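Local coordinates for lovastatin nonaketide synthase mokA (Monascus pilosus, PDB 6AD3), which builds the nonaketide precursor of lovastatin (monacolin K) as an iterative type I polyketide synthase, represented here by its condensation domain, at residues Asn371-Arg376 with Gln402-Pro407; Ala260-Met265 with Arg398-His403. The protein carries 1 engineered substitution. All coordinates share one frame; numbering follows the deposited sequence.

Interactions 1 and 2 meet at the turn after helix 386-401 of the condensation domain and share Gln-402 and His-403, so this short connection serves two neighbours at once. Their centres lie about 7 Å apart. Interaction 1 fastens the loop 402-407 to strand 371-377, whereas interaction 2 docks helix 256-266 on the end of helix 386-401. The two contacts also touch directly: Trp-262 CZ3 comes 3.3 Å from Pro-374 O, Leu-375 CD1 packs 3.6 Å from Ala-400 CB, and Arg-376 NH1 probably hydrogen-bonds Met-265 O at 3.1 Å. The strand thus lies against both helices where the loop begins.

Interaction 1. Residues Asn371-Arg376 with Gln402-Pro407; sequences NLLPLR and QHARVP
Asn-371 faces Pro-407 with their CA atoms 6.0 Å apart and Leu-373 faces Ala-404 at 6.8 Å between CA atoms, so the loop 402-407 runs back along the strand in the opposite sense. That strand, 371-377, is one of the two outermost strands of a six-stranded mixed sheet in the C-terminal half of the condensation domain, a fold built from two halves resembling chloramphenicol acetyltransferase. On its other side it bonds through its backbone to strand 348-354. The loop side is held chiefly by one amide. With CG anti to the backbone N (chi1 -168°), Asn-371 reaches across and its ND2 donates to Val-406 O at 2.9 Å. The bond is nearly straight at the hydrogen (166°) and Val-406 O lies close to the amide plane, yet the donor sits well above the plane of the accepting carbonyl, 53° out of it. Asn-371 OD1 passes 3.4 Å from Pro-407 CA and accepts from the backbone N of Tyr-408; because Pro-407 is the N-cap of helix 408-414, the amide ties the start of that helix to the sheet edge. Beside it, Leu-373 supplies the apolar part: CD1 meets Ala-404 CB at 4.0 Å, while CD2 rests 3.7 Å from Ala-404 O. Two waters complete the joint. The first accepts from Asn-371 ND2 and donates to Ala-404 O at 2.6 Å, giving the amide nitrogen a second partner. The other spans the two backbones, donating to Leu-372 O and, at 2.8 Å, to Val-406 O.

Interaction 2. Residues Ala260-Met265 with Arg398-His403; sequences AYWESM and REAMQH
Tyr-261 turns CG away from its own backbone N (chi1 172°), which sends the phenol ring out from helix 256-266 toward His-403, whose CG lies opposite its carbonyl carbon and lifts the imidazole to meet it. The result is an offset aromatic stack at a helix-helix junction of the condensation domain, where one helix rests on the end of helix 386-401 and the turn after it. Ring centroids of Tyr-261 and His-403 are 4.0 Å apart, with the planes inclined by 23°. His-403 CD2 hangs over the middle of the phenol, whereas Tyr-261 CG lies toward the rim of the imidazole, 3.4 Å from that CD2. Tyr-261 CB adds a CH-pi contact, 3.9 Å from the centroid of the His-403 ring and almost straight above its face. Asp-258 OD1 bonds His-403 ND1 and so helps to fix the ring's rotation. At the far end of the phenol, Tyr-261 OH donates to Glu-399 OE1 at 2.7 Å; the acid, stretched out along its chain, offers its anti lone pair from the ring's edge, with the carboxylate nearly perpendicular to the phenol. Trp-262 lies deeper: one indole face receives Tyr-261 CD2, and Trp-262 CH2 packs 3.7 Å from Ala-400 CB. Within the indole plane, Trp-262 NE1 donates to His-403 O at 2.9 Å, with an N-H...O angle of 166°.

Interaction 1. Residues Asn371-Arg376 with Gln402-Pro407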
ATOM      1  N   ASN A 371       2.779   5.735   3.584  1.00 11.92           N
ATOM      2  CA  ASN A 371       3.431   5.519   4.850  1.00 13.39           C
ATOM      3  C   ASN A 371       2.630   4.478   5.663  1.00 13.35           C
ATOM      4  O   ASN A 371       1.510   4.055   5.239  1.00 13.22           O
ATOM      5  CB  ASN A 371       3.475   6.827   5.577  1.00 12.40           C
ATOM      6  CG  ASN A 371       4.396   6.809   6.797  1.00 13.44           C
ATOM      7  OD1 ASN A 371       5.382   6.058   6.866  1.00 15.75           O
ATOM      8  ND2 ASN A 371       4.143   7.754   7.707  1.00 15.84           N
ATOM      9  N   LEU A 372       3.182   4.086   6.794  1.00 12.26           N
ATOM     10  CA  LEU A 372       2.501   3.219   7.735  1.00 12.01           C
ATOM     11  C   LEU A 372       2.640   3.822   9.131  1.00 12.75           C
ATOM     12  O   LEU A 372       3.670   4.371   9.453  1.00 15.48           O
ATOM     13  CB  LEU A 372       3.170   1.866   7.744  1.00 13.78           C
ATOM     14  CG  LEU A 372       2.973   1.030   6.495  1.00 15.22           C
ATOM     15  CD1 LEU A 372       3.968  -0.104   6.457  1.00 16.96           C
ATOM     16  CD2 LEU A 372       1.560   0.535   6.430  1.00 18.05           C
ATOM     17  N   LEU A 373       1.525   3.849   9.866  1.00 12.53           N
ATOM     18  CA  LEU A 373       1.489   4.376  11.241  1.00 12.69           C
ATOM     19  C   LEU A 373       1.306   3.213  12.205  1.00 13.67           C
ATOM     20  O   LEU A 373       0.335   2.476  12.107  1.00 13.66           O
ATOM     21  CB  LEU A 373       0.336   5.340  11.383  1.00 15.18           C
ATOM     22  CG  LEU A 373       0.278   6.488  10.361  1.00 16.08           C
ATOM     23  CD1 LEU A 373      -0.968   7.340  10.568  1.00 19.80           C
ATOM     24  CD2 LEU A 373       1.518   7.331  10.479  1.00 16.68           C
ATOM     25  N   PRO A 374       2.248   3.043  13.154  1.00 14.43           N
ATOM     26  CA  PRO A 374       2.238   1.799  13.905  1.00 15.01           C
ATOM     27  C   PRO A 374       1.399   1.902  15.162  1.00 17.05           C
ATOM     28  O   PRO A 374       1.907   2.273  16.222  1.00 15.28           O
ATOM     29  CB  PRO A 374       3.724   1.587  14.240  1.00 16.19           C
ATOM     30  CG  PRO A 374       4.280   2.948  14.315  1.00 14.95           C
ATOM     31  CD  PRO A 374       3.518   3.770  13.325  1.00 14.61           C
ATOM     32  N   LEU A 375       0.112   1.619  15.047  1.00 14.33           N
ATOM     33  CA  LEU A 375      -0.782   1.762  16.184  1.00 15.80           C
ATOM     34  C   LEU A 375      -0.560   0.586  17.156  1.00 17.51           C
ATOM     35  O   LEU A 375      -0.774  -0.548  16.804  1.00 19.09           O
ATOM     36  CB  LEU A 375      -2.245   1.730  15.727  1.00 18.23           C
ATOM     37  CG  LEU A 375      -2.963   2.947  15.168  1.00 29.77           C
ATOM     38  CD1 LEU A 375      -2.062   4.033  14.651  1.00 30.75           C
ATOM     39  CD2 LEU A 375      -3.983   2.480  14.134  1.00 29.20           C
ATOM     40  N   ARG A 376      -0.379   0.887  18.441  1.00 16.79           N
ATOM     41  CA  ARG A 376      -0.245  -0.168  19.413  1.00 14.96           C
ATOM     42  C   ARG A 376      -1.589  -0.344  20.121  1.00 18.46           C
ATOM     43  O   ARG A 376      -2.157   0.642  20.684  1.00 18.63           O
ATOM     44  CB  ARG A 376       0.813   0.214  20.435  1.00 16.40           C
ATOM     45  CG  ARG A 376       1.042  -0.840  21.487  1.00 16.97           C
ATOM     46  CD  ARG A 376       2.306  -0.576  22.285  1.00 18.41           C
ATOM     47  NE  ARG A 376       2.656  -1.752  23.109  1.00 24.17           N
ATOM     48  CZ  ARG A 376       3.795  -1.861  23.795  1.00 23.42           C
ATOM     49  NH1 ARG A 376       4.662  -0.853  23.806  1.00 24.93           N
ATOM     50  NH2 ARG A 376       4.133  -3.013  24.357  1.00 26.26           N
ATOM     51  N   GLN A 402      -2.603  13.114  14.222  1.00 22.97           N
ATOM     52  CA  GLN A 402      -1.875  14.305  14.612  1.00 25.48           C
ATOM     53  C   GLN A 402      -0.358  14.155  14.494  1.00 26.59           C
ATOM     54  O   GLN A 402       0.375  15.110  14.713  1.00 25.06           O
ATOM     55  CB  GLN A 402      -2.264  14.698  16.037  1.00 30.35           C
ATOM     56  CG  GLN A 402      -3.718  15.094  16.149  1.00 33.95           C
ATOM     57  CD  GLN A 402      -4.143  15.279  17.579  1.00 47.72           C
ATOM     58  OE1 GLN A 402      -3.528  14.735  18.490  1.00 59.88           O
ATOM     59  NE2 GLN A 402      -5.193  16.057  17.791  1.00 54.44           N
ATOM     60  N   HIS A 403       0.114  12.921  14.334  1.00 21.21           N
ATOM     61  CA  HIS A 403       1.539  12.661  14.345  1.00 19.61           C
ATOM     62  C   HIS A 403       1.857  11.801  13.144  1.00 21.78           C
ATOM     63  O   HIS A 403       2.719  10.952  13.214  1.00 21.22           O
ATOM     64  CB  HIS A 403       1.950  11.904  15.620  1.00 21.48           C
ATOM     65  CG  HIS A 403       1.543  12.599  16.884  1.00 23.33           C
ATOM     66  ND1 HIS A 403       2.117  13.779  17.290  1.00 25.95           N
ATOM     67  CD2 HIS A 403       0.568  12.328  17.781  1.00 26.25           C
ATOM     68  CE1 HIS A 403       1.543  14.188  18.407  1.00 25.11           C
ATOM     69  NE2 HIS A 403       0.624  13.306  18.747  1.00 24.26           N
ATOM     70  N   ALA A 404       1.167  12.037  12.048  1.00 18.87           N
ATOM     71  CA  ALA A 404       1.253  11.124  10.898  1.00 20.43           C
ATOM     72  C   ALA A 404       2.463  11.347   9.966  1.00 20.87           C
ATOM     73  O   ALA A 404       2.655  10.573   9.054  1.00 22.60           O
ATOM     74  CB  ALA A 404      -0.020  11.199  10.071  1.00 20.42           C
ATOM     75  N   ARG A 405       3.187  12.454  10.136  1.00 23.30           N
ATOM     76  CA  ARG A 405       4.195  12.872   9.154  1.00 27.74           C
ATOM     77  C   ARG A 405       5.521  12.108   9.241  1.00 25.13           C
ATOM     78  O   ARG A 405       6.378  12.246   8.379  1.00 30.38           O
ATOM     79  CB  ARG A 405       4.491  14.346   9.304  1.00 34.39           C
ATOM     80  CG  ARG A 405       3.347  15.257   8.918  1.00 50.28           C
ATOM     81  CD  ARG A 405       3.751  16.712   9.162  1.00 69.59           C
ATOM     82  NE  ARG A 405       2.626  17.565   9.542  1.00 70.54           N
ATOM     83  CZ  ARG A 405       1.874  18.232   8.673  1.00 78.61           C
ATOM     84  NH1 ARG A 405       2.101  18.122   7.369  1.00 71.13           N
ATOM     85  NH2 ARG A 405       0.888  19.003   9.108  1.00 98.42           N
ATOM     86  N   VAL A 406       5.686  11.265  10.240  1.00 19.37           N
ATOM     87  CA  VAL A 406       6.915  10.547  10.384  1.00 19.78           C
ATOM     88  C   VAL A 406       6.965   9.299   9.484  1.00 19.42           C
ATOM     89  O   VAL A 406       6.186   8.368   9.686  1.00 17.80           O
ATOM     90  CB  VAL A 406       7.129  10.114  11.830  1.00 21.95           C
ATOM     91  CG1 VAL A 406       8.461   9.412  11.966  1.00 28.90           C
ATOM     92  CG2 VAL A 406       7.089  11.319  12.727  1.00 25.83           C
ATOM     93  N   PRO A 407       7.907   9.266   8.519  1.00 19.18           N
ATOM     94  CA  PRO A 407       8.056   8.039   7.715  1.00 17.25           C
ATOM     95  C   PRO A 407       8.480   6.845   8.611  1.00 17.64           C
ATOM     96  O   PRO A 407       9.327   7.008   9.489  1.00 16.59           O
ATOM     97  CB  PRO A 407       9.169   8.394   6.741  1.00 18.80           C
ATOM     98  CG  PRO A 407       9.109   9.894   6.615  1.00 19.90           C
ATOM     99  CD  PRO A 407       8.732  10.365   7.993  1.00 19.70           C
TER
HETATM  100  O   HOH W   1       1.570   9.371   6.965  1.00 19.97           O
HETATM  101  O   HOH W   2       5.176   6.240  11.168  1.00 18.37           O

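Interaction 2. Residues Ala260-Met265 with Arg398-His403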
ATOM      1  N   ALA A 260       8.699  11.491  19.391  1.00 23.70           N
ATOM      2  CA  ALA A 260       8.587  11.177  20.813  1.00 24.82           C
ATOM      3  C   ALA A 260       7.253  10.501  21.103  1.00 22.07           C
ATOM      4  O   ALA A 260       7.182   9.597  21.931  1.00 24.66           O
ATOM      5  CB  ALA A 260       8.739  12.445  21.673  1.00 26.70           C
ATOM      6  N   TYR A 261       6.213  10.903  20.388  1.00 19.58           N
ATOM      7  CA  TYR A 261       4.903  10.268  20.524  1.00 21.44           C
ATOM      8  C   TYR A 261       4.980   8.797  20.171  1.00 21.62           C
ATOM      9  O   TYR A 261       4.562   7.939  20.944  1.00 19.73           O
ATOM     10  CB  TYR A 261       3.883  10.948  19.623  1.00 22.57           C
ATOM     11  CG  TYR A 261       2.568  10.243  19.547  1.00 20.79           C
ATOM     12  CD1 TYR A 261       1.604  10.445  20.515  1.00 22.54           C
ATOM     13  CD2 TYR A 261       2.273   9.373  18.500  1.00 20.50           C
ATOM     14  CE1 TYR A 261       0.362   9.855  20.419  1.00 23.90           C
ATOM     15  CE2 TYR A 261       1.033   8.748  18.411  1.00 19.91           C
ATOM     16  CZ  TYR A 261       0.100   8.959  19.399  1.00 21.74           C
ATOM     17  OH  TYR A 261      -1.147   8.370  19.320  1.00 20.58           O
ATOM     18  N   TRP A 262       5.550   8.492  19.015  1.00 20.50           N
ATOM     19  CA  TRP A 262       5.655   7.089  18.609  1.00 21.18           C
ATOM     20  C   TRP A 262       6.658   6.309  19.438  1.00 22.78           C
ATOM     21  O   TRP A 262       6.422   5.150  19.769  1.00 20.10           O
ATOM     22  CB  TRP A 262       5.969   6.973  17.117  1.00 20.88           C
ATOM     23  CG  TRP A 262       4.895   7.510  16.252  1.00 19.94           C
ATOM     24  CD1 TRP A 262       4.940   8.635  15.534  1.00 21.18           C
ATOM     25  CD2 TRP A 262       3.605   6.931  16.011  1.00 18.96           C
ATOM     26  NE1 TRP A 262       3.751   8.813  14.853  1.00 18.52           N
ATOM     27  CE2 TRP A 262       2.915   7.793  15.161  1.00 18.74           C
ATOM     28  CE3 TRP A 262       2.926   5.814  16.530  1.00 21.67           C
ATOM     29  CZ2 TRP A 262       1.590   7.565  14.766  1.00 19.71           C
ATOM     30  CZ3 TRP A 262       1.637   5.569  16.110  1.00 20.94           C
ATOM     31  CH2 TRP A 262       0.992   6.425  15.206  1.00 18.11           C
ATOM     32  N   GLU A 263       7.749   6.957  19.851  1.00 20.63           N
ATOM     33  CA  GLU A 263       8.757   6.281  20.639  1.00 25.05           C
ATOM     34  C   GLU A 263       8.202   5.923  22.006  1.00 25.73           C
ATOM     35  O   GLU A 263       8.464   4.858  22.540  1.00 25.35           O
ATOM     36  CB  GLU A 263       9.993   7.169  20.800  1.00 28.14           C
ATOM     37  CG  GLU A 263      10.881   7.167  19.568  1.00 37.28           C
ATOM     38  CD  GLU A 263      12.164   7.952  19.789  1.00 42.56           C
ATOM     39  OE1 GLU A 263      12.889   7.656  20.770  1.00 46.86           O
ATOM     40  OE2 GLU A 263      12.442   8.840  18.979  1.00 39.21           O
ATOM     41  N   SER A 264       7.461   6.833  22.589  1.00 24.19           N
ATOM     42  CA  SER A 264       6.896   6.562  23.910  1.00 24.63           C
ATOM     43  C   SER A 264       5.839   5.451  23.821  1.00 22.39           C
ATOM     44  O   SER A 264       5.820   4.518  24.643  1.00 21.46           O
ATOM     45  CB  SER A 264       6.298   7.832  24.501  1.00 26.92           C
ATOM     46  OG  SER A 264       5.465   7.478  25.587  1.00 33.23           O
ATOM     47  N   MET A 265       5.016   5.476  22.762  1.00 21.81           N
ATOM     48  CA  MET A 265       4.007   4.439  22.564  1.00 20.91           C
ATOM     49  C   MET A 265       4.639   3.052  22.570  1.00 19.85           C
ATOM     50  O   MET A 265       4.060   2.089  23.105  1.00 21.35           O
ATOM     51  CB  MET A 265       3.283   4.659  21.228  1.00 20.61           C
ATOM     52  CG  MET A 265       2.241   3.604  20.924  1.00 20.27           C
ATOM     53  SD  MET A 265       1.494   3.841  19.295  1.00 19.90           S
ATOM     54  CE  MET A 265       0.497   5.320  19.549  1.00 22.31           C
ATOM     55  N   ARG A 398      -7.531   9.231  15.485  1.00 21.08           N
ATOM     56  CA  ARG A 398      -7.459  10.697  15.436  1.00 23.08           C
ATOM     57  C   ARG A 398      -6.164  11.182  16.091  1.00 19.59           C
ATOM     58  O   ARG A 398      -5.487  12.066  15.567  1.00 20.77           O
ATOM     59  CB  ARG A 398      -8.681  11.335  16.101  1.00 23.68           C
ATOM     60  CG  ARG A 398      -9.956  11.185  15.273  1.00 31.85           C
ATOM     61  CD  ARG A 398     -11.136  11.847  16.002  1.00 42.31           C
ATOM     62  NE  ARG A 398     -12.234  12.186  15.108  1.00 54.69           N
ATOM     63  CZ  ARG A 398     -13.336  12.826  15.494  1.00 68.85           C
ATOM     64  NH1 ARG A 398     -13.487  13.209  16.763  1.00 75.29           N
ATOM     65  NH2 ARG A 398     -14.283  13.098  14.612  1.00 55.08           N
ATOM     66  N   GLU A 399      -5.768  10.552  17.177  1.00 19.22           N
ATOM     67  CA  GLU A 399      -4.522  10.941  17.831  1.00 23.42           C
ATOM     68  C   GLU A 399      -3.314  10.594  16.948  1.00 19.08           C
ATOM     69  O   GLU A 399      -2.407  11.389  16.787  1.00 21.17           O
ATOM     70  CB  GLU A 399      -4.418  10.271  19.185  1.00 26.88           C
ATOM     71  CG  GLU A 399      -3.308  10.807  20.056  1.00 31.55           C
ATOM     72  CD  GLU A 399      -3.258  10.083  21.384  1.00 30.74           C
ATOM     73  OE1 GLU A 399      -2.637   9.001  21.452  1.00 26.96           O
ATOM     74  OE2 GLU A 399      -3.911  10.552  22.321  1.00 32.83           O
ATOM     75  N   ALA A 400      -3.317   9.402  16.374  1.00 21.27           N
ATOM     76  CA  ALA A 400      -2.264   9.005  15.450  1.00 21.42           C
ATOM     77  C   ALA A 400      -2.131  10.025  14.313  1.00 20.99           C
ATOM     78  O   ALA A 400      -1.035  10.318  13.892  1.00 19.42           O
ATOM     79  CB  ALA A 400      -2.517   7.616  14.897  1.00 23.66           C
ATOM     80  N   MET A 401      -3.257  10.529  13.812  1.00 18.92           N
ATOM     81  CA  MET A 401      -3.261  11.392  12.636  1.00 22.57           C
ATOM     82  C   MET A 401      -2.708  12.783  12.947  1.00 22.30           C
ATOM     83  O   MET A 401      -2.189  13.465  12.049  1.00 23.32           O
ATOM     84  CB  MET A 401      -4.678  11.508  12.052  1.00 21.29           C
ATOM     85  CG  MET A 401      -5.166  10.228  11.410  1.00 24.66           C
ATOM     86  SD  MET A 401      -4.051   9.598  10.144  1.00 28.40           S
ATOM     87  CE  MET A 401      -4.169  10.871   8.918  1.00 27.23           C
ATOM     88  N   GLN A 402      -2.603  13.114  14.222  1.00 22.97           N
ATOM     89  CA  GLN A 402      -1.875  14.305  14.612  1.00 25.48           C
ATOM     90  C   GLN A 402      -0.358  14.155  14.494  1.00 26.59           C
ATOM     91  O   GLN A 402       0.375  15.110  14.713  1.00 25.06           O
ATOM     92  CB  GLN A 402      -2.264  14.698  16.037  1.00 30.35           C
ATOM     93  CG  GLN A 402      -3.718  15.094  16.149  1.00 33.95           C
ATOM     94  CD  GLN A 402      -4.143  15.279  17.579  1.00 47.72           C
ATOM     95  OE1 GLN A 402      -3.528  14.735  18.490  1.00 59.88           O
ATOM     96  NE2 GLN A 402      -5.193  16.057  17.791  1.00 54.44           N
ATOM     97  N   HIS A 403       0.114  12.921  14.334  1.00 21.21           N
ATOM     98  CA  HIS A 403       1.539  12.661  14.345  1.00 19.61           C
ATOM     99  C   HIS A 403       1.857  11.801  13.144  1.00 21.78           C
ATOM    100  O   HIS A 403       2.719  10.952  13.214  1.00 21.22           O
ATOM    101  CB  HIS A 403       1.950  11.904  15.620  1.00 21.48           C
ATOM    102  CG  HIS A 403       1.543  12.599  16.884  1.00 23.33           C
ATOM    103  ND1 HIS A 403       2.117  13.779  17.290  1.00 25.95           N
ATOM    104  CD2 HIS A 403       0.568  12.328  17.781  1.00 26.25           C
ATOM    105  CE1 HIS A 403       1.543  14.188  18.407  1.00 25.11           C
ATOM    106  NE2 HIS A 403       0.624  13.306  18.747  1.00 24.26           N
TER